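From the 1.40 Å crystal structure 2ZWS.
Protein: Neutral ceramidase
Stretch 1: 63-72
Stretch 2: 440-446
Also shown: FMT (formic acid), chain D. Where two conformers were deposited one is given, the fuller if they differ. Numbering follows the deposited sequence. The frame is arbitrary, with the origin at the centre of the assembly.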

# COMPACT_ATOMS: atom_id res chain seq x y z
N LEU A 63 -1.06 -1.65 -0.85
CA LEU A 63 -1.57 -1.04 -2.08
C LEU A 63 -0.61 0.04 -2.54
O LEU A 63 0.19 0.55 -1.74
CB LEU A 63 -2.94 -0.38 -1.84
CG LEU A 63 -4.04 -1.34 -1.39
CD1 LEU A 63 -5.27 -0.59 -0.99
CD2 LEU A 63 -4.35 -2.33 -2.52
N GLY A 64 -0.71 0.45 -3.81
CA GLY A 64 0.08 1.57 -4.31
C GLY A 64 -0.29 2.85 -3.61
O GLY A 64 0.56 3.70 -3.33
N MET A 65 -1.58 2.98 -3.29
CA MET A 65 -2.05 4.18 -2.60
C MET A 65 -3.46 3.94 -2.10
O MET A 65 -4.08 2.92 -2.43
CB MET A 65 -1.98 5.40 -3.51
CG MET A 65 -2.51 5.19 -4.87
SD MET A 65 -1.43 4.37 -6.12
CE MET A 65 -0.10 5.52 -6.38
N ILE A 66 -3.94 4.85 -1.25
CA ILE A 66 -5.36 4.73 -0.89
C ILE A 66 -6.11 5.92 -1.45
O ILE A 66 -6.04 7.05 -1.01
CB ILE A 66 -5.67 4.47 0.60
CG1 ILE A 66 -5.07 5.58 1.42
CG2 ILE A 66 -5.17 3.08 1.03
CD1 ILE A 66 -3.73 5.28 1.79
N PHE A 67 -6.83 5.60 -2.49
CA PHE A 67 -7.50 6.65 -3.24
C PHE A 67 -8.73 7.17 -2.52
O PHE A 67 -9.35 6.45 -1.72
CB PHE A 67 -7.91 6.11 -4.61
CG PHE A 67 -6.75 5.80 -5.53
CD1 PHE A 67 -6.55 4.48 -5.95
CD2 PHE A 67 -5.86 6.80 -5.96
CE1 PHE A 67 -5.54 4.14 -6.81
CE2 PHE A 67 -4.80 6.48 -6.85
CZ PHE A 67 -4.66 5.13 -7.28
N GLN A 68 -9.10 8.42 -2.81
CA GLN A 68 -10.28 9.02 -2.22
C GLN A 68 -11.53 8.13 -2.35
O GLN A 68 -12.31 8.01 -1.40
CB GLN A 68 -10.52 10.40 -2.81
CG GLN A 68 -11.67 11.11 -2.20
CD GLN A 68 -11.47 12.60 -2.26
OE1 GLN A 68 -11.84 13.27 -3.25
NE2 GLN A 68 -10.80 13.14 -1.24
N ALA A 69 -11.71 7.49 -3.50
CA ALA A 69 -12.89 6.62 -3.68
C ALA A 69 -13.00 5.48 -2.64
O ALA A 69 -14.10 5.13 -2.17
CB ALA A 69 -12.88 6.06 -5.11
N VAL A 70 -11.86 4.88 -2.32
CA VAL A 70 -11.77 3.84 -1.30
C VAL A 70 -12.08 4.45 0.06
O VAL A 70 -12.89 3.90 0.80
CB VAL A 70 -10.36 3.19 -1.35
CG1 VAL A 70 -10.16 2.23 -0.16
CG2 VAL A 70 -10.16 2.47 -2.70
N HIS A 71 -11.42 5.56 0.41
CA HIS A 71 -11.67 6.22 1.70
C HIS A 71 -13.15 6.52 1.90
O HIS A 71 -13.74 6.16 2.94
CB HIS A 71 -10.82 7.50 1.73
CG HIS A 71 -11.00 8.32 2.96
ND1 HIS A 71 -11.54 9.59 2.91
CD2 HIS A 71 -10.65 8.10 4.25
CE1 HIS A 71 -11.55 10.10 4.13
NE2 HIS A 71 -11.01 9.22 4.96
N LEU A 72 -13.79 7.09 0.90
CA LEU A 72 -15.20 7.49 1.02
C LEU A 72 -16.11 6.28 1.21
O LEU A 72 -17.03 6.34 2.01
CB LEU A 72 -15.63 8.31 -0.22
CG LEU A 72 -14.94 9.67 -0.35
CD1 LEU A 72 -15.30 10.35 -1.70
CD2 LEU A 72 -15.27 10.61 0.82
N GLY A 440 2.78 9.66 4.91
CA GLY A 440 2.32 9.97 3.54
C GLY A 440 1.45 8.82 3.02
O GLY A 440 1.28 7.80 3.70
N TYR A 441 0.91 8.98 1.82
CA TYR A 441 0.07 7.95 1.18
C TYR A 441 -1.16 7.61 2.03
O TYR A 441 -1.60 6.46 2.05
CB TYR A 441 0.86 6.66 0.92
CG TYR A 441 2.18 6.88 0.23
CD1 TYR A 441 2.25 6.91 -1.17
CD2 TYR A 441 3.35 7.09 0.96
CE1 TYR A 441 3.49 7.13 -1.82
CE2 TYR A 441 4.58 7.31 0.33
CZ TYR A 441 4.64 7.35 -1.06
OH TYR A 441 5.85 7.58 -1.63
N ALA A 442 -1.73 8.61 2.70
CA ALA A 442 -2.90 8.35 3.58
C ALA A 442 -4.18 9.03 3.08
O ALA A 442 -4.17 10.23 2.73
CB ALA A 442 -2.61 8.79 5.02
N ASN A 443 -5.28 8.26 3.07
CA ASN A 443 -6.65 8.75 2.86
C ASN A 443 -7.03 9.21 1.45
O ASN A 443 -8.21 9.16 1.10
CB ASN A 443 -7.05 9.81 3.89
CG ASN A 443 -6.98 9.30 5.33
OD1 ASN A 443 -6.61 10.08 6.24
ND2 ASN A 443 -7.38 8.07 5.56
N ALA A 444 -6.06 9.67 0.65
CA ALA A 444 -6.27 9.96 -0.78
C ALA A 444 -4.92 9.93 -1.43
O ALA A 444 -3.90 9.72 -0.75
CB ALA A 444 -6.96 11.30 -0.98
N TYR A 445 -4.88 10.17 -2.74
CA TYR A 445 -3.59 10.26 -3.42
C TYR A 445 -3.61 11.41 -4.38
O TYR A 445 -4.42 11.45 -5.30
CB TYR A 445 -3.30 8.95 -4.14
CG TYR A 445 -1.96 8.98 -4.81
CD1 TYR A 445 -0.77 8.77 -4.09
CD2 TYR A 445 -1.87 9.28 -6.17
CE1 TYR A 445 0.48 8.85 -4.74
CE2 TYR A 445 -0.65 9.31 -6.82
CZ TYR A 445 0.53 9.12 -6.11
OH TYR A 445 1.74 9.17 -6.75
N ALA A 446 -2.68 12.35 -4.18
CA ALA A 446 -2.62 13.55 -5.03
C ALA A 446 -1.16 13.76 -5.46
O ALA A 446 -0.62 14.87 -5.37
CB ALA A 446 -3.18 14.75 -4.28
C FMT D . -7.33 9.89 -5.52
O1 FMT D . -7.28 9.92 -4.26
O2 FMT D . -8.19 9.25 -6.16
O HOH W 1 -2.55 7.29 -0.68
O HOH W 2 -10.26 10.95 0.84

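No direct hydrogen bond joins these two stretches of neutral ceramidase; close backbone packing, aromatic contacts and small bridging molecules hold them together. Residues 440-446 form neither helix nor strand and run beside the loop that leads into the helix beginning at Gln 68. The two backbones come nearest, by CA atoms, where those of Phe 67 and Ala 444 lie 4.3 Å apart. Here Ile 66 O sits 2.9 Å from Ala 444 CA. It is also 3.1 Å from Ala 444 N, but the angle is too poor for a hydrogen bond, and that NH makes a weak one to Ala 442 O instead.

Bridging molecules supply the polar links. Water 1 accepts from Ile 66 N (2.9 Å) and donates to Ala 444 O (2.8 Å); water 2 accepts from Gln 68 NE2 (3.1 Å) and donates to Asn 443 O (2.7 Å). A formic acid molecule, probably from the crystallisation liquor, takes two nearly straight hydrogen bonds on O1, from Gln 68 N (2.8 Å) and Tyr 445 N (2.9 Å). Phe 67 is the N-cap, and its carbonyl O accepts from His 71 N at 3.1 Å; Gln 68 N lies in the first turn, where no earlier helical carbonyl can accept its proton, and it donates to the formic acid instead.

Aromatic rings meet apolar groups, in two cases over a face. Met 65, long and flexible, folds so that CE lies over the Tyr 445 ring, 3.7 Å from its centroid, a CH-pi contact; Met 65 CB reaches Tyr 445 CD1 at 3.6 Å. Phe 67 points its CA-to-CB bond away, yet its ring returns, with CD2 3.8 Å from Tyr 445 CB. Asn 443 CB covers one face of the ring of His 71, which the helix carries, 4.2 Å from its centroid.

Ile 66, branched and apolar, lies along the other backbone, with CD1 3.6 Å from Ala 442 CA and CG1 3.2 Å from Asn 443 N. Ala 444 suits the place where the CA atoms come nearest: its short side chain, a lone CB, lies 4.1 Å from Gln 68 CB and 3.6 Å from formic acid O1.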